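Local coordinates for protein Lhca5 (Dunaliella salina, PDB 6SL5) that binds chlorophylls a and b and lutein and probably serves as a light-harvesting antenna subunit of photosystem I, at residues Asp38-Tyr42 with Tyr101-Gly107. Numbering follows the deposited sequence.
Sequences DWLRY and YKKTGEG. With CLA (chlorophyll a), chain B.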
ATOM      1  N   ASP R  38     -13.151  53.955  33.090  1.00  0.00           N
ATOM      2  CA  ASP R  38     -13.953  55.158  33.324  1.00  0.00           C
ATOM      3  C   ASP R  38     -15.380  54.964  32.822  1.00  0.00           C
ATOM      4  O   ASP R  38     -16.351  55.324  33.504  1.00  0.00           O
ATOM      5  CB  ASP R  38     -13.313  56.364  32.635  1.00  0.00           C
ATOM      6  CG  ASP R  38     -12.151  56.940  33.416  1.00  0.00           C
ATOM      7  OD1 ASP R  38     -11.875  56.451  34.531  1.00  0.00           O
ATOM      8  OD2 ASP R  38     -11.515  57.889  32.914  1.00  0.00           O
ATOM      9  N   TRP R  39     -15.516  54.361  31.644  1.00  0.00           N
ATOM     10  CA  TRP R  39     -16.834  54.106  31.081  1.00  0.00           C
ATOM     11  C   TRP R  39     -17.567  53.031  31.872  1.00  0.00           C
ATOM     12  O   TRP R  39     -18.782  53.130  32.094  1.00  0.00           O
ATOM     13  CB  TRP R  39     -16.688  53.722  29.619  1.00  0.00           C
ATOM     14  CG  TRP R  39     -17.963  53.715  28.924  1.00  0.00           C
ATOM     15  CD1 TRP R  39     -18.581  54.769  28.351  1.00  0.00           C
ATOM     16  CD2 TRP R  39     -18.803  52.593  28.723  1.00  0.00           C
ATOM     17  NE1 TRP R  39     -19.772  54.382  27.797  1.00  0.00           N
ATOM     18  CE2 TRP R  39     -19.928  53.040  28.012  1.00  0.00           C
ATOM     19  CE3 TRP R  39     -18.713  51.249  29.075  1.00  0.00           C
ATOM     20  CZ2 TRP R  39     -20.948  52.200  27.649  1.00  0.00           C
ATOM     21  CZ3 TRP R  39     -19.728  50.409  28.710  1.00  0.00           C
ATOM     22  CH2 TRP R  39     -20.841  50.883  28.002  1.00  0.00           C
ATOM     23  N   LEU R  40     -16.827  52.009  32.307  1.00  0.00           N
ATOM     24  CA  LEU R  40     -17.447  50.943  33.133  1.00  0.00           C
ATOM     25  C   LEU R  40     -17.954  51.597  34.423  1.00  0.00           C
ATOM     26  O   LEU R  40     -19.067  51.254  34.861  1.00  0.00           O
ATOM     27  CB  LEU R  40     -16.394  49.871  33.428  1.00  0.00           C
ATOM     28  CG  LEU R  40     -15.925  49.062  32.219  1.00  0.00           C
ATOM     29  CD1 LEU R  40     -14.852  48.061  32.618  1.00  0.00           C
ATOM     30  CD2 LEU R  40     -17.093  48.352  31.553  1.00  0.00           C
ATOM     31  N   ARG R  41     -17.174  52.532  34.978  1.00  0.00           N
ATOM     32  CA  ARG R  41     -17.536  53.207  36.215  1.00  0.00           C
ATOM     33  C   ARG R  41     -18.810  53.993  36.007  1.00  0.00           C
ATOM     34  O   ARG R  41     -19.696  54.013  36.880  1.00  0.00           O
ATOM     35  CB  ARG R  41     -16.380  54.109  36.655  1.00  0.00           C
ATOM     36  CG  ARG R  41     -16.695  55.082  37.769  1.00  0.00           C
ATOM     37  CD  ARG R  41     -17.283  54.357  38.955  1.00  0.00           C
ATOM     38  NE  ARG R  41     -17.046  55.005  40.211  1.00  0.00           N
ATOM     39  CZ  ARG R  41     -16.140  54.560  41.054  1.00  0.00           C
ATOM     40  NH1 ARG R  41     -15.424  53.494  40.742  1.00  0.00           N
ATOM     41  NH2 ARG R  41     -15.959  55.163  42.202  1.00  0.00           N
ATOM     42  N   TYR R  42     -18.922  54.629  34.847  1.00  0.00           N
ATOM     43  CA  TYR R  42     -20.135  55.363  34.541  1.00  0.00           C
ATOM     44  C   TYR R  42     -21.312  54.404  34.453  1.00  0.00           C
ATOM     45  O   TYR R  42     -22.437  54.734  34.841  1.00  0.00           O
ATOM     46  CB  TYR R  42     -19.958  56.133  33.254  1.00  0.00           C
ATOM     47  CG  TYR R  42     -21.073  57.091  33.021  1.00  0.00           C
ATOM     48  CD1 TYR R  42     -21.583  57.874  34.044  1.00  0.00           C
ATOM     49  CD2 TYR R  42     -21.621  57.212  31.782  1.00  0.00           C
ATOM     50  CE1 TYR R  42     -22.626  58.747  33.810  1.00  0.00           C
ATOM     51  CE2 TYR R  42     -22.645  58.097  31.526  1.00  0.00           C
ATOM     52  CZ  TYR R  42     -23.141  58.859  32.528  1.00  0.00           C
ATOM     53  OH  TYR R  42     -24.172  59.707  32.210  1.00  0.00           O
ATOM     54  N   TYR R 101     -22.071  63.010  28.633  1.00 30.00           N
ATOM     55  CA  TYR R 101     -21.060  62.178  29.278  1.00 30.00           C
ATOM     56  C   TYR R 101     -19.725  62.243  28.552  1.00 30.00           C
ATOM     57  O   TYR R 101     -18.665  62.285  29.184  1.00 30.00           O
ATOM     58  CB  TYR R 101     -21.526  60.726  29.338  1.00 30.00           C
ATOM     59  CG  TYR R 101     -20.381  59.755  29.543  1.00 30.00           C
ATOM     60  CD1 TYR R 101     -19.964  58.912  28.519  1.00 30.00           C
ATOM     61  CD2 TYR R 101     -19.689  59.718  30.748  1.00 30.00           C
ATOM     62  CE1 TYR R 101     -18.915  58.058  28.702  1.00 30.00           C
ATOM     63  CE2 TYR R 101     -18.654  58.843  30.945  1.00 30.00           C
ATOM     64  CZ  TYR R 101     -18.272  58.018  29.921  1.00 30.00           C
ATOM     65  OH  TYR R 101     -17.226  57.164  30.113  1.00 30.00           O
ATOM     66  N   LYS R 102     -19.764  62.225  27.215  1.00 30.00           N
ATOM     67  CA  LYS R 102     -18.548  62.274  26.409  1.00 30.00           C
ATOM     68  C   LYS R 102     -17.739  63.535  26.671  1.00 30.00           C
ATOM     69  O   LYS R 102     -16.505  63.504  26.664  1.00 30.00           O
ATOM     70  CB  LYS R 102     -18.905  62.214  24.925  1.00 30.00           C
ATOM     71  CG  LYS R 102     -19.228  60.841  24.375  1.00 30.00           C
ATOM     72  CD  LYS R 102     -19.442  60.921  22.869  1.00 30.00           C
ATOM     73  CE  LYS R 102     -19.030  59.645  22.182  1.00 30.00           C
ATOM     74  NZ  LYS R 102     -19.638  59.511  20.818  1.00 30.00           N
ATOM     75  N   LYS R 103     -18.427  64.652  26.918  1.00 30.00           N
ATOM     76  CA  LYS R 103     -17.753  65.925  27.135  1.00 30.00           C
ATOM     77  C   LYS R 103     -17.027  65.990  28.477  1.00 30.00           C
ATOM     78  O   LYS R 103     -15.859  66.384  28.531  1.00 30.00           O
ATOM     79  CB  LYS R 103     -18.763  67.066  27.015  1.00 30.00           C
ATOM     80  CG  LYS R 103     -19.356  67.216  25.623  1.00 30.00           C
ATOM     81  CD  LYS R 103     -20.416  68.302  25.583  1.00 30.00           C
ATOM     82  CE  LYS R 103     -21.012  68.434  24.188  1.00 30.00           C
ATOM     83  NZ  LYS R 103     -21.600  67.150  23.715  1.00 30.00           N
ATOM     84  N   THR R 104     -17.696  65.634  29.579  1.00 30.00           N
ATOM     85  CA  THR R 104     -17.060  65.739  30.891  1.00 30.00           C
ATOM     86  C   THR R 104     -16.985  64.462  31.718  1.00 30.00           C
ATOM     87  O   THR R 104     -16.165  64.409  32.643  1.00 30.00           O
ATOM     88  CB  THR R 104     -17.780  66.793  31.752  1.00 30.00           C
ATOM     89  OG1 THR R 104     -19.140  66.394  31.962  1.00 30.00           O
ATOM     90  CG2 THR R 104     -17.755  68.169  31.093  1.00 30.00           C
ATOM     91  N   GLY R 105     -17.795  63.452  31.447  1.00 30.00           N
ATOM     92  CA  GLY R 105     -17.771  62.261  32.269  1.00 30.00           C
ATOM     93  C   GLY R 105     -18.760  62.432  33.394  1.00 30.00           C
ATOM     94  O   GLY R 105     -19.323  63.514  33.587  1.00 30.00           O
ATOM     95  N   GLU R 106     -18.954  61.342  34.146  1.00 30.00           N
ATOM     96  CA  GLU R 106     -19.850  61.195  35.320  1.00 30.00           C
ATOM     97  C   GLU R 106     -21.176  61.944  35.176  1.00 30.00           C
ATOM     98  O   GLU R 106     -21.633  62.646  36.078  1.00 30.00           O
ATOM     99  CB  GLU R 106     -19.142  61.587  36.632  1.00 30.00           C
ATOM    100  CG  GLU R 106     -18.530  62.998  36.719  1.00 30.00           C
ATOM    101  CD  GLU R 106     -18.206  63.424  38.122  1.00 30.00           C
ATOM    102  OE1 GLU R 106     -18.196  64.645  38.372  1.00 30.00           O
ATOM    103  OE2 GLU R 106     -17.955  62.544  38.970  1.00 30.00           O
ATOM    104  N   GLY R 107     -21.773  61.782  33.996  1.00 30.00           N
ATOM    105  CA  GLY R 107     -23.030  62.389  33.615  1.00 30.00           C
ATOM    106  C   GLY R 107     -24.146  62.239  34.621  1.00 30.00           C
ATOM    107  O   GLY R 107     -24.714  61.164  34.834  1.00 30.00           O
TER
HETATM  108 MG   CLA B 604     -18.792  47.074  40.924  1.00  0.00          MG
HETATM  109  CHA CLA B 604     -15.428  47.816  41.309  1.00  0.00           C
HETATM  110  CHB CLA B 604     -18.694  48.176  37.674  1.00  0.00           C
HETATM  111  CHC CLA B 604     -21.970  46.271  40.682  1.00  0.00           C
HETATM  112  CHD CLA B 604     -18.841  45.987  44.311  1.00  0.00           C
HETATM  113  NA  CLA B 604     -17.225  47.908  39.612  1.00  0.00           N
HETATM  114  C1A CLA B 604     -15.950  48.127  39.933  1.00  0.00           C
HETATM  115  C2A CLA B 604     -15.167  48.744  38.806  1.00  0.00           C
HETATM  116  C3A CLA B 604     -16.224  48.850  37.716  1.00  0.00           C
HETATM  117  C4A CLA B 604     -17.462  48.285  38.340  1.00  0.00           C
HETATM  118  CMA CLA B 604     -16.246  50.157  36.974  1.00  0.00           C
HETATM  119  CAA CLA B 604     -14.156  47.820  38.160  1.00  0.00           C
HETATM  120  CBA CLA B 604     -14.865  46.594  37.591  1.00  0.00           C
HETATM  121  CGA CLA B 604     -14.000  45.947  36.538  1.00  0.00           C
HETATM  122  O1A CLA B 604     -12.825  45.735  36.781  1.00  0.00           O
HETATM  123  O2A CLA B 604     -14.538  45.630  35.374  1.00  0.00           O
HETATM  124  NB  CLA B 604     -20.133  47.201  39.402  1.00  0.00           N
HETATM  125  C1B CLA B 604     -19.928  47.678  38.141  1.00  0.00           C
HETATM  126  C2B CLA B 604     -21.152  47.590  37.386  1.00  0.00           C
HETATM  127  C3B CLA B 604     -22.071  47.056  38.245  1.00  0.00           C
HETATM  128  C4B CLA B 604     -21.407  46.813  39.523  1.00  0.00           C
HETATM  129  CMB CLA B 604     -21.371  48.007  35.956  1.00  0.00           C
HETATM  130  CAB CLA B 604     -23.490  46.761  37.957  1.00  0.00           C
HETATM  131  CBB CLA B 604     -24.015  46.916  36.550  1.00  0.00           C
HETATM  132  NC  CLA B 604     -20.168  46.244  42.282  1.00  0.00           N
HETATM  133  C1C CLA B 604     -21.437  46.013  41.969  1.00  0.00           C
HETATM  134  C2C CLA B 604     -22.214  45.459  43.104  1.00  0.00           C
HETATM  135  C3C CLA B 604     -21.306  45.373  44.123  1.00  0.00           C
HETATM  136  C4C CLA B 604     -20.036  45.868  43.601  1.00  0.00           C
HETATM  137  CMC CLA B 604     -23.670  45.077  43.114  1.00  0.00           C
HETATM  138  CAC CLA B 604     -21.570  44.873  45.522  1.00  0.00           C
HETATM  139  CBC CLA B 604     -20.974  43.493  45.687  1.00  0.00           C
HETATM  140  ND  CLA B 604     -17.555  46.898  42.464  1.00  0.00           N
HETATM  141  C1D CLA B 604     -17.632  46.469  43.759  1.00  0.00           C
HETATM  142  C2D CLA B 604     -16.357  46.590  44.460  1.00  0.00           C
HETATM  143  C3D CLA B 604     -15.511  47.115  43.489  1.00  0.00           C
HETATM  144  C4D CLA B 604     -16.233  47.289  42.311  1.00  0.00           C
HETATM  145  CMD CLA B 604     -15.894  46.277  45.857  1.00  0.00           C
HETATM  146  CAD CLA B 604     -14.143  47.542  43.273  1.00  0.00           C
HETATM  147  OBD CLA B 604     -13.197  47.269  43.991  1.00  0.00           O
HETATM  148  CBD CLA B 604     -14.040  48.037  41.859  1.00  0.00           C
HETATM  149  CGD CLA B 604     -13.747  49.508  41.844  1.00  0.00           C
HETATM  150  O1D CLA B 604     -14.516  50.300  42.361  1.00  0.00           O
HETATM  151  O2D CLA B 604     -12.642  49.966  41.263  1.00  0.00           O
HETATM  152  CED CLA B 604     -11.750  50.691  42.106  1.00  0.00           C
HETATM  153  C1  CLA B 604     -15.928  45.963  35.067  1.00  0.00           C
HETATM  154  C2  CLA B 604     -17.085  45.296  35.771  1.00  0.00           C
HETATM  155  C3  CLA B 604     -18.164  44.907  35.075  1.00  0.00           C
HETATM  156  C4  CLA B 604     -18.254  45.120  33.594  1.00  0.00           C
HETATM  157  C5  CLA B 604     -19.353  44.236  35.723  1.00  0.00           C
HETATM  158  C6  CLA B 604     -19.098  42.740  35.859  1.00  0.00           C
HETATM  159  C7  CLA B 604     -19.706  41.966  34.696  1.00  0.00           C
HETATM  160  C8  CLA B 604     -20.917  41.155  35.146  1.00  0.00           C
HETATM  161  C9  CLA B 604     -21.656  41.862  36.275  1.00  0.00           C
HETATM  162  C10 CLA B 604     -20.470  39.762  35.576  1.00  0.00           C
HETATM  163  C11 CLA B 604     -21.612  38.760  35.459  1.00  0.00           C
HETATM  164  C12 CLA B 604     -22.268  38.514  36.811  1.00  0.00           C
HETATM  165  C13 CLA B 604     -21.229  38.175  37.871  1.00  0.00           C
HETATM  166  C14 CLA B 604     -20.769  36.728  37.744  1.00  0.00           C
HETATM  167  C15 CLA B 604     -21.803  38.447  39.256  1.00  0.00           C
HETATM  168  C16 CLA B 604     -23.239  37.946  39.367  1.00  0.00           C
HETATM  169  C17 CLA B 604     -24.080  38.898  40.209  1.00  0.00           C
HETATM  170  C18 CLA B 604     -24.902  38.142  41.246  1.00  0.00           C
HETATM  171  C19 CLA B 604     -24.901  38.873  42.582  1.00  0.00           C
HETATM  172  C20 CLA B 604     -26.325  37.913  40.753  1.00  0.00           C
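Tyr42 and Tyr101 form an offset stack, their ring centroids 4.2 Å apart and planes only 7° from parallel. The two side chains run in opposite directions, and CD2 of each overlies the rim of the other ring. Both have CG anti to the backbone N, which carries each ring toward the other helix. Trp39 adds a third aromatic group at an oblique angle, the plane of its five-membered ring at 64° to that of Tyr101; Trp39 CD1 lies 3.3 Å from Tyr101 CE1, and Tyr101 OH sits at the indole edge. This cluster joins helix 34-63 to the C-terminal end of helix 81-104 within the chlorophyll a-b binding fold, and Trp39 and Tyr42 also touch a chlorophyll a. Polar contact comes from the Tyr42 hydroxyl, which donates a hydrogen bond to the carbonyl of Gly107, OH to O 3.0 Å; the donor comes nearly at right angles to the C=O bond, at 101°, and tilted out of the carbonyl plane. An alanine in place of Tyr42 would probably leave one face of Tyr101 without its stacking partner and the Gly107 carbonyl without this donor. On helix 34-63, Leu40 and Arg41 lie against the CMA methyl of another chlorophyll a.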